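Local structure of nitrite transporter NirC (Salmonella enterica subsp. enterica serovar Typhimurium, 4FC4) at residues 91-96 against 244-249; 85-90 against 99-104; 160-165 against 238-243. The protein carries nitrite across the bacterial cytoplasmic membrane, in both uptake and export, as a pentameric ion channel of the formate/nitrite transporter family. All coordinates share one frame; numbering follows the deposited sequence.

Contact 1: 91-96 against 244-249; sequences VKAGTI and GYWYAT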
loop_
_atom_site.group_PDB
_atom_site.type_symbol
_atom_site.label_atom_id
_atom_site.label_comp_id
_atom_site.label_asym_id
_atom_site.label_seq_id
_atom_site.Cartn_x
_atom_site.Cartn_y
_atom_site.Cartn_z
ATOM N N VAL B 91 -26.691 -25.660 -2.974
ATOM C CA VAL B 91 -27.924 -26.297 -3.513
ATOM C C VAL B 91 -27.677 -26.721 -4.961
ATOM O O VAL B 91 -27.972 -27.852 -5.340
ATOM C CB VAL B 91 -29.178 -25.373 -3.379
ATOM C CG1 VAL B 91 -30.387 -25.966 -4.081
ATOM C CG2 VAL B 91 -29.489 -25.088 -1.899
ATOM N N LYS B 92 -27.094 -25.824 -5.753
ATOM C CA LYS B 92 -26.821 -26.096 -7.169
ATOM C C LYS B 92 -25.843 -27.288 -7.373
ATOM O O LYS B 92 -26.057 -28.145 -8.227
ATOM C CB LYS B 92 -26.354 -24.798 -7.877
ATOM C CG LYS B 92 -27.503 -23.913 -8.400
ATOM C CD LYS B 92 -28.012 -24.466 -9.736
ATOM C CE LYS B 92 -29.478 -24.173 -10.000
ATOM N NZ LYS B 92 -30.133 -25.407 -10.466
ATOM N N ALA B 93 -24.796 -27.383 -6.551
ATOM C CA ALA B 93 -23.841 -28.494 -6.648
ATOM C C ALA B 93 -24.372 -29.808 -6.086
ATOM O O ALA B 93 -23.814 -30.868 -6.352
ATOM C CB ALA B 93 -22.565 -28.131 -5.931
ATOM N N GLY B 94 -25.442 -29.744 -5.306
ATOM C CA GLY B 94 -26.022 -30.940 -4.683
ATOM C C GLY B 94 -25.424 -31.255 -3.320
ATOM O O GLY B 94 -25.735 -32.268 -2.763
ATOM N N THR B 95 -24.571 -30.387 -2.760
ATOM C CA THR B 95 -23.985 -30.679 -1.429
ATOM C C THR B 95 -24.921 -30.425 -0.221
ATOM O O THR B 95 -24.721 -30.978 0.867
ATOM C CB THR B 95 -22.648 -29.964 -1.204
ATOM O OG1 THR B 95 -22.891 -28.566 -1.140
ATOM C CG2 THR B 95 -21.619 -30.301 -2.301
ATOM N N ILE B 96 -25.926 -29.590 -0.420
ATOM C CA ILE B 96 -26.972 -29.367 0.567
ATOM C C ILE B 96 -28.315 -29.280 -0.180
ATOM O O ILE B 96 -28.309 -29.102 -1.403
ATOM C CB ILE B 96 -26.719 -28.072 1.355
ATOM C CG1 ILE B 96 -26.706 -26.863 0.408
ATOM C CG2 ILE B 96 -25.396 -28.160 2.132
ATOM C CD1 ILE B 96 -26.945 -25.551 1.108
ATOM N N GLY B 244 -25.364 -16.579 -11.309
ATOM C CA GLY B 244 -24.445 -16.012 -12.320
ATOM C C GLY B 244 -23.257 -16.904 -12.648
ATOM O O GLY B 244 -23.062 -17.315 -13.794
ATOM N N TYR B 245 -22.478 -17.241 -11.631
ATOM C CA TYR B 245 -21.262 -18.028 -11.880
ATOM C C TYR B 245 -21.530 -19.493 -12.202
ATOM O O TYR B 245 -20.820 -20.102 -13.017
ATOM C CB TYR B 245 -20.217 -17.836 -10.798
ATOM C CG TYR B 245 -19.386 -16.572 -11.039
ATOM C CD1 TYR B 245 -18.452 -16.543 -12.069
ATOM C CD2 TYR B 245 -19.500 -15.445 -10.215
ATOM C CE1 TYR B 245 -17.654 -15.433 -12.316
ATOM C CE2 TYR B 245 -18.677 -14.307 -10.441
ATOM C CZ TYR B 245 -17.778 -14.318 -11.518
ATOM O OH TYR B 245 -16.980 -13.270 -11.837
ATOM N N TRP B 246 -22.598 -20.026 -11.620
ATOM C CA TRP B 246 -23.098 -21.339 -12.014
ATOM C C TRP B 246 -23.345 -21.440 -13.505
ATOM O O TRP B 246 -22.825 -22.330 -14.139
ATOM C CB TRP B 246 -24.335 -21.745 -11.223
ATOM C CG TRP B 246 -24.744 -23.157 -11.555
ATOM C CD1 TRP B 246 -25.737 -23.573 -12.455
ATOM C CD2 TRP B 246 -24.151 -24.404 -11.030
ATOM N NE1 TRP B 246 -25.797 -24.933 -12.502
ATOM C CE2 TRP B 246 -24.866 -25.498 -11.678
ATOM C CE3 TRP B 246 -23.134 -24.704 -10.121
ATOM C CZ2 TRP B 246 -24.577 -26.838 -11.400
ATOM C CZ3 TRP B 246 -22.835 -26.061 -9.859
ATOM C CH2 TRP B 246 -23.554 -27.106 -10.481
ATOM N N TYR B 247 -24.079 -20.505 -14.103
ATOM C CA TYR B 247 -24.315 -20.593 -15.566
ATOM C C TYR B 247 -23.165 -20.100 -16.453
ATOM O O TYR B 247 -23.275 -20.182 -17.658
ATOM C CB TYR B 247 -25.629 -19.927 -15.951
ATOM C CG TYR B 247 -26.785 -20.680 -15.378
ATOM C CD1 TYR B 247 -27.186 -21.916 -15.937
ATOM C CD2 TYR B 247 -27.464 -20.198 -14.250
ATOM C CE1 TYR B 247 -28.242 -22.646 -15.407
ATOM C CE2 TYR B 247 -28.537 -20.918 -13.720
ATOM C CZ TYR B 247 -28.912 -22.133 -14.305
ATOM O OH TYR B 247 -29.940 -22.843 -13.756
ATOM N N ALA B 248 -22.085 -19.602 -15.845
ATOM C CA ALA B 248 -20.893 -19.088 -16.555
ATOM C C ALA B 248 -19.809 -20.156 -16.803
ATOM O O ALA B 248 -18.893 -19.954 -17.618
ATOM C CB ALA B 248 -20.287 -17.873 -15.812
ATOM N N THR B 249 -19.898 -21.265 -16.076
ATOM C CA THR B 249 -18.929 -22.351 -16.188
ATOM C C THR B 249 -19.188 -23.166 -17.469
ATOM O O THR B 249 -20.318 -23.635 -17.688
ATOM C CB THR B 249 -18.947 -23.277 -14.941
ATOM O OG1 THR B 249 -20.095 -24.129 -14.994
ATOM C CG2 THR B 249 -19.020 -22.469 -13.672
#

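Contact 2: 85-90 against 99-104; sequences MFLTLG and GQMWAI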
loop_
_atom_site.group_PDB
_atom_site.type_symbol
_atom_site.label_atom_id
_atom_site.label_comp_id
_atom_site.label_asym_id
_atom_site.label_seq_id
_atom_site.Cartn_x
_atom_site.Cartn_y
_atom_site.Cartn_z
ATOM N N MET B 85 -24.789 -16.419 -1.154
ATOM C CA MET B 85 -23.994 -17.033 -2.250
ATOM C C MET B 85 -23.584 -18.484 -2.002
ATOM O O MET B 85 -23.817 -19.334 -2.868
ATOM C CB MET B 85 -22.748 -16.223 -2.595
ATOM C CG MET B 85 -21.897 -16.755 -3.752
ATOM S SD MET B 85 -20.486 -15.615 -4.021
ATOM C CE MET B 85 -19.382 -16.052 -2.682
ATOM N N PHE B 86 -23.017 -18.775 -0.829
ATOM C CA PHE B 86 -22.405 -20.077 -0.574
ATOM C C PHE B 86 -23.466 -21.166 -0.691
ATOM O O PHE B 86 -23.299 -22.218 -1.391
ATOM C CB PHE B 86 -21.747 -20.131 0.837
ATOM C CG PHE B 86 -20.434 -19.366 0.965
ATOM C CD1 PHE B 86 -19.342 -19.629 0.122
ATOM C CD2 PHE B 86 -20.272 -18.387 1.966
ATOM C CE1 PHE B 86 -18.125 -18.927 0.269
ATOM C CE2 PHE B 86 -19.067 -17.681 2.112
ATOM C CZ PHE B 86 -18.000 -17.940 1.260
ATOM N N LEU B 87 -24.566 -20.910 0.020
ATOM C CA LEU B 87 -25.655 -21.855 0.099
ATOM C C LEU B 87 -26.312 -22.072 -1.254
ATOM O O LEU B 87 -26.740 -23.173 -1.554
ATOM C CB LEU B 87 -26.649 -21.440 1.171
ATOM C CG LEU B 87 -26.045 -21.289 2.574
ATOM C CD1 LEU B 87 -27.152 -21.008 3.568
ATOM C CD2 LEU B 87 -25.316 -22.550 3.019
ATOM N N THR B 88 -26.332 -21.043 -2.092
ATOM C CA THR B 88 -26.941 -21.151 -3.412
ATOM C C THR B 88 -26.144 -22.171 -4.231
ATOM O O THR B 88 -26.727 -23.163 -4.763
ATOM C CB THR B 88 -26.984 -19.770 -4.118
ATOM O OG1 THR B 88 -28.020 -18.979 -3.510
ATOM C CG2 THR B 88 -27.249 -19.913 -5.616
ATOM N N LEU B 89 -24.832 -21.927 -4.304
ATOM C CA LEU B 89 -23.891 -22.808 -4.972
ATOM C C LEU B 89 -23.955 -24.198 -4.372
ATOM O O LEU B 89 -23.855 -25.184 -5.101
ATOM C CB LEU B 89 -22.448 -22.231 -4.937
ATOM C CG LEU B 89 -22.335 -20.980 -5.825
ATOM C CD1 LEU B 89 -20.995 -20.274 -5.731
ATOM C CD2 LEU B 89 -22.594 -21.359 -7.277
ATOM N N GLY B 90 -24.126 -24.296 -3.056
ATOM C CA GLY B 90 -24.321 -25.611 -2.392
ATOM C C GLY B 90 -25.557 -26.363 -2.879
ATOM O O GLY B 90 -25.475 -27.570 -3.207
ATOM N N GLY B 99 -33.982 -27.036 1.216
ATOM C CA GLY B 99 -34.509 -26.968 2.585
ATOM C C GLY B 99 -33.447 -26.500 3.567
ATOM O O GLY B 99 -33.716 -25.680 4.440
ATOM N N GLN B 100 -32.240 -27.039 3.423
ATOM C CA GLN B 100 -31.117 -26.677 4.286
ATOM C C GLN B 100 -30.729 -25.226 4.110
ATOM O O GLN B 100 -30.452 -24.550 5.092
ATOM C CB GLN B 100 -29.890 -27.581 4.031
ATOM C CG GLN B 100 -30.014 -28.939 4.694
ATOM C CD GLN B 100 -28.912 -29.898 4.321
ATOM O OE1 GLN B 100 -28.173 -30.379 5.191
ATOM N NE2 GLN B 100 -28.787 -30.191 3.029
ATOM N N MET B 101 -30.700 -24.748 2.866
ATOM C CA MET B 101 -30.403 -23.357 2.628
ATOM C C MET B 101 -31.377 -22.429 3.367
ATOM O O MET B 101 -30.959 -21.541 4.117
ATOM C CB MET B 101 -30.404 -23.049 1.127
ATOM C CG MET B 101 -30.275 -21.566 0.821
ATOM S SD MET B 101 -30.170 -21.312 -0.945
ATOM C CE MET B 101 -29.862 -19.529 -1.049
ATOM N N TRP B 102 -32.675 -22.622 3.147
ATOM C CA TRP B 102 -33.668 -21.780 3.817
ATOM C C TRP B 102 -33.807 -21.979 5.317
ATOM O O TRP B 102 -34.227 -21.076 6.001
ATOM C CB TRP B 102 -35.008 -21.823 3.093
ATOM C CG TRP B 102 -34.924 -21.426 1.631
ATOM C CD1 TRP B 102 -35.282 -22.202 0.529
ATOM C CD2 TRP B 102 -34.478 -20.136 1.053
ATOM N NE1 TRP B 102 -35.105 -21.509 -0.650
ATOM C CE2 TRP B 102 -34.620 -20.271 -0.411
ATOM C CE3 TRP B 102 -33.974 -18.923 1.582
ATOM C CZ2 TRP B 102 -34.280 -19.242 -1.283
ATOM C CZ3 TRP B 102 -33.648 -17.894 0.687
ATOM C CH2 TRP B 102 -33.801 -18.051 -0.710
ATOM N N ALA B 103 -33.414 -23.119 5.874
ATOM C CA ALA B 103 -33.422 -23.253 7.325
ATOM C C ALA B 103 -32.224 -22.503 7.966
ATOM O O ALA B 103 -32.285 -22.030 9.101
ATOM C CB ALA B 103 -33.404 -24.714 7.691
ATOM N N ILE B 104 -31.145 -22.367 7.210
ATOM C CA ILE B 104 -29.942 -21.815 7.742
ATOM C C ILE B 104 -29.876 -20.279 7.665
ATOM O O ILE B 104 -29.504 -19.625 8.655
ATOM C CB ILE B 104 -28.721 -22.471 7.055
ATOM C CG1 ILE B 104 -28.666 -23.986 7.419
ATOM C CG2 ILE B 104 -27.463 -21.714 7.400
ATOM C CD1 ILE B 104 -27.477 -24.722 6.848
#

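Contact 3: 160-165 against 238-243; sequences CNWLVC and VVFMGL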
loop_
_atom_site.group_PDB
_atom_site.type_symbol
_atom_site.label_atom_id
_atom_site.label_comp_id
_atom_site.label_asym_id
_atom_site.label_seq_id
_atom_site.Cartn_x
_atom_site.Cartn_y
_atom_site.Cartn_z
ATOM N N CYS B 160 -24.959 -3.513 -3.148
ATOM C CA CYS B 160 -24.027 -3.779 -2.100
ATOM C C CYS B 160 -23.486 -5.240 -2.123
ATOM O O CYS B 160 -22.274 -5.446 -2.176
ATOM C CB CYS B 160 -24.670 -3.472 -0.737
ATOM S SG CYS B 160 -23.621 -4.093 0.591
ATOM N N ASN B 161 -24.386 -6.221 -2.102
ATOM C CA ASN B 161 -23.998 -7.598 -1.891
ATOM C C ASN B 161 -23.353 -8.234 -3.093
ATOM O O ASN B 161 -22.605 -9.213 -2.985
ATOM C CB ASN B 161 -25.166 -8.472 -1.392
ATOM C CG ASN B 161 -24.667 -9.625 -0.533
ATOM O OD1 ASN B 161 -23.665 -9.449 0.100
ATOM N ND2 ASN B 161 -25.348 -10.818 -0.533
ATOM N N TRP B 162 -23.655 -7.687 -4.248
ATOM C CA TRP B 162 -22.858 -7.958 -5.430
ATOM C C TRP B 162 -21.428 -7.727 -5.057
ATOM O O TRP B 162 -20.593 -8.625 -5.223
ATOM C CB TRP B 162 -23.264 -7.026 -6.580
ATOM C CG TRP B 162 -23.074 -7.705 -7.924
ATOM C CD1 TRP B 162 -22.382 -8.887 -8.176
ATOM C CD2 TRP B 162 -23.543 -7.258 -9.228
ATOM N NE1 TRP B 162 -22.403 -9.202 -9.496
ATOM C CE2 TRP B 162 -23.078 -8.259 -10.194
ATOM C CE3 TRP B 162 -24.315 -6.191 -9.677
ATOM C CZ2 TRP B 162 -23.401 -8.180 -11.577
ATOM C CZ3 TRP B 162 -24.613 -6.099 -11.065
ATOM C CH2 TRP B 162 -24.156 -7.067 -11.984
ATOM N N LEU B 163 -21.138 -6.535 -4.514
ATOM C CA LEU B 163 -19.778 -6.119 -4.295
ATOM C C LEU B 163 -19.159 -6.937 -3.143
ATOM O O LEU B 163 -18.033 -7.394 -3.241
ATOM C CB LEU B 163 -19.666 -4.586 -4.048
ATOM C CG LEU B 163 -19.560 -3.820 -5.363
ATOM C CD1 LEU B 163 -19.846 -2.315 -5.226
ATOM C CD2 LEU B 163 -18.185 -4.080 -6.008
ATOM N N VAL B 164 -19.900 -7.124 -2.056
ATOM C CA VAL B 164 -19.380 -7.879 -0.918
ATOM C C VAL B 164 -19.156 -9.387 -1.277
ATOM O O VAL B 164 -18.076 -9.940 -0.964
ATOM C CB VAL B 164 -20.273 -7.693 0.332
ATOM C CG1 VAL B 164 -19.704 -8.489 1.517
ATOM C CG2 VAL B 164 -20.417 -6.214 0.613
ATOM N N CYS B 165 -20.153 -10.028 -1.916
ATOM C CA CYS B 165 -19.915 -11.342 -2.526
ATOM C C CYS B 165 -18.792 -11.365 -3.560
ATOM O O CYS B 165 -18.090 -12.366 -3.676
ATOM C CB CYS B 165 -21.176 -11.912 -3.124
ATOM S SG CYS B 165 -22.272 -12.455 -1.800
ATOM N N VAL B 238 -27.642 -14.674 -4.237
ATOM C CA VAL B 238 -28.247 -15.875 -4.819
ATOM C C VAL B 238 -28.132 -15.871 -6.354
ATOM O O VAL B 238 -27.702 -16.863 -6.942
ATOM C CB VAL B 238 -29.734 -16.030 -4.363
ATOM C CG1 VAL B 238 -30.458 -17.185 -5.070
ATOM C CG2 VAL B 238 -29.795 -16.193 -2.847
ATOM N N VAL B 239 -28.486 -14.749 -6.990
ATOM C CA VAL B 239 -28.709 -14.723 -8.448
ATOM C C VAL B 239 -27.502 -14.194 -9.211
ATOM O O VAL B 239 -26.950 -14.897 -10.067
ATOM C CB VAL B 239 -29.996 -13.960 -8.862
ATOM C CG1 VAL B 239 -30.123 -13.912 -10.377
ATOM C CG2 VAL B 239 -31.250 -14.605 -8.289
ATOM N N PHE B 240 -27.081 -12.965 -8.906
ATOM C CA PHE B 240 -25.987 -12.363 -9.686
ATOM C C PHE B 240 -24.703 -13.127 -9.459
ATOM O O PHE B 240 -23.914 -13.241 -10.388
ATOM C CB PHE B 240 -25.714 -10.887 -9.379
ATOM C CG PHE B 240 -26.901 -9.994 -9.462
ATOM C CD1 PHE B 240 -28.076 -10.369 -10.138
ATOM C CD2 PHE B 240 -26.836 -8.717 -8.882
ATOM C CE1 PHE B 240 -29.170 -9.502 -10.202
ATOM C CE2 PHE B 240 -27.926 -7.851 -8.949
ATOM C CZ PHE B 240 -29.092 -8.230 -9.607
ATOM N N MET B 241 -24.477 -13.623 -8.242
ATOM C CA MET B 241 -23.231 -14.316 -7.963
ATOM C C MET B 241 -23.415 -15.822 -8.014
ATOM O O MET B 241 -22.809 -16.488 -8.857
ATOM C CB MET B 241 -22.538 -13.828 -6.672
ATOM C CG MET B 241 -21.988 -12.406 -6.759
ATOM S SD MET B 241 -20.570 -12.224 -7.844
ATOM C CE MET B 241 -19.336 -13.143 -6.903
ATOM N N GLY B 242 -24.270 -16.362 -7.162
ATOM C CA GLY B 242 -24.506 -17.812 -7.153
ATOM C C GLY B 242 -24.924 -18.339 -8.509
ATOM O O GLY B 242 -24.237 -19.193 -9.138
ATOM N N LEU B 243 -26.054 -17.840 -8.985
ATOM C CA LEU B 243 -26.597 -18.369 -10.214
ATOM C C LEU B 243 -25.801 -17.837 -11.389
ATOM O O LEU B 243 -25.555 -18.564 -12.327
ATOM C CB LEU B 243 -28.076 -18.042 -10.328
ATOM C CG LEU B 243 -29.067 -19.177 -10.144
ATOM C CD1 LEU B 243 -28.698 -20.077 -8.981
ATOM C CD2 LEU B 243 -30.495 -18.637 -10.024
HETATM O O HOH W 1 -21.725 -11.378 -11.168
#

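Contact 1: 91-96 against 244-249
The carbonyl oxygen of Lys92 meets the benzo part of the Trp246 indole, with Lys92 O 3.5 Å from CH2 and 3.7 Å from CZ2 of that ring. On the tryptophan it meets ring carbons, and no hydrogen bond links the two segments. The lysine side chain then runs across one face of the same indole. Its CB sits over the middle of the ring system, and CD lies 3.6 Å from the centroid of the five-membered ring, only 13° off the normal, a CH-pi contact made by the aliphatic part of the chain. Bends at chi2 (-80°) and chi4 carry the end of the chain past the ring, where Lys92 CE passes 4.0 Å from OH of Tyr247. Helix 80-93, the cytoplasmic half of the broken second membrane helix if the family topology holds, finishes here in a Schellman motif. Gly94 takes positive phi, and its N bonds back to Val91 O at 3.2 Å. Just before that glycine, Ala93 adds a lighter touch, its CB 4.4 Å from CZ3 of Trp246. On its own helix the indole also meets Tyr247: Trp246 CD1 lies over the centre of the Tyr247 ring, 3.8 Å above its plane, while Tyr247 CE1 stands at the indole edge. Helix 3-22 adds Ile6 against Trp246 and Ala10 against Ala93, and Thr95 OG1 is hydrogen-bonded to Ala10 O. Tyr247 packs on Leu25 of a neighbouring subunit.

Contact 2: 85-90 against 99-104
A chi1 of 173° and a chain extended from there outward carry Met101 from its helix to the flank of Leu87 and on to Thr88. Leu87, whose chi1 of -58° sets CG opposite its own carbonyl carbon, meets the methionine with CB and sends CD1 along the facing helix to Ile104. The closest apolar approach is Leu87 CB to Met101 CG at 3.6 Å; further out, the sulfur passes beside the carbonyl group of Leu87, 3.9 Å from both its C and its O. At the other end of the leucine, CD1 meets Ile104 CG2 at 3.9 Å, the two side chains slanting across each other. The segments belong to helices 80-93 and 98-125, which follow one another through a short turn and form an antiparallel helical hairpin, with local axes 9.6 Å apart and directed 165° from each other. The Met101 methyl comes to 3.1 Å from Thr88 OG1, a tight approach, and on its own helix it lies beyond one face of the Trp102 indole, toward the rim. Thr88 OG1 has its hydrogen-bond partner within its helix, at Thr84 O. Val238 of helix 219-248 touches both Thr88 and Met101, while Ala13 of helix 3-22 packs on Leu87. Since no hydrogen bond crosses between the segments and the threonine hydroxyl is engaged along its own helix, this buried interface is held by the shape and dispersion of leucine, methionine and isoleucine.

Contact 3: 160-165 against 238-243
Trp162 receives Phe240 over one face and the sulfur of Met241 at its edge, an edge-to-face aromatic pair combined with a Met-aromatic contact between two membrane helices of the aquaporin-like fold. The edge of Phe240 leans on the six-membered ring of the indole, centroids 4.7 Å apart and planes at 51°, with Phe240 CD2 3.6 Å from Trp162 CD2. Phe240 CB makes a CH-pi contact with the five-membered ring on the same face. Met241 is folded at chi2 and chi3, which lays SD nearly in the indole plane, 3.8 Å from Trp162 CD1, and turns the methyl toward the next turn of the partner helix. There CE lies 3.5 Å from Cys165 O, and CG packs on Cys165 CB.

These groups are carried by helices 150-172 and 219-248, running nearly parallel at a local crossing angle of -23°. The second helix widens into a pi-type turn here, with Leu243 N bonded to Val238 O. Asn161 ND2 donates to Asn233 O, farther back on helix 219-248, and to Thr81 O of helix 80-93. A neighbouring subunit supplies Phe118, edge-to-face with Phe240, and Ala36 against Trp162, so the cluster adjoins the pentamer interface. One water joins the helices in the indole plane: it accepts from Trp162 NE1 at 2.8 Å and donates to Phe240 O at 3.0 Å.

How the contacts relate
The three contacts lie close together. The centres of contact 1 and contact 2 are about 11 Å apart. Those of contact 1 and contact 3 are about 13 Å apart, and those of contact 2 and contact 3 about 14 Å. Helix 80-93 serves contacts 1 and 2, and helix 219-248 serves contacts 1 and 3. In sequence both segments of contact 2 precede those of contact 3; contact 3 falls wholly between the two halves of contact 1, while 91-96 sits between the two halves of contact 2. Thr88 and Leu89 of contact 2 pack on Gly242 of contact 3. Helix 80-93 is thereby packed against helix 219-248, from the far end of the sequence, within one protomer, and contacts 1 and 3 also extend to the neighbouring subunit.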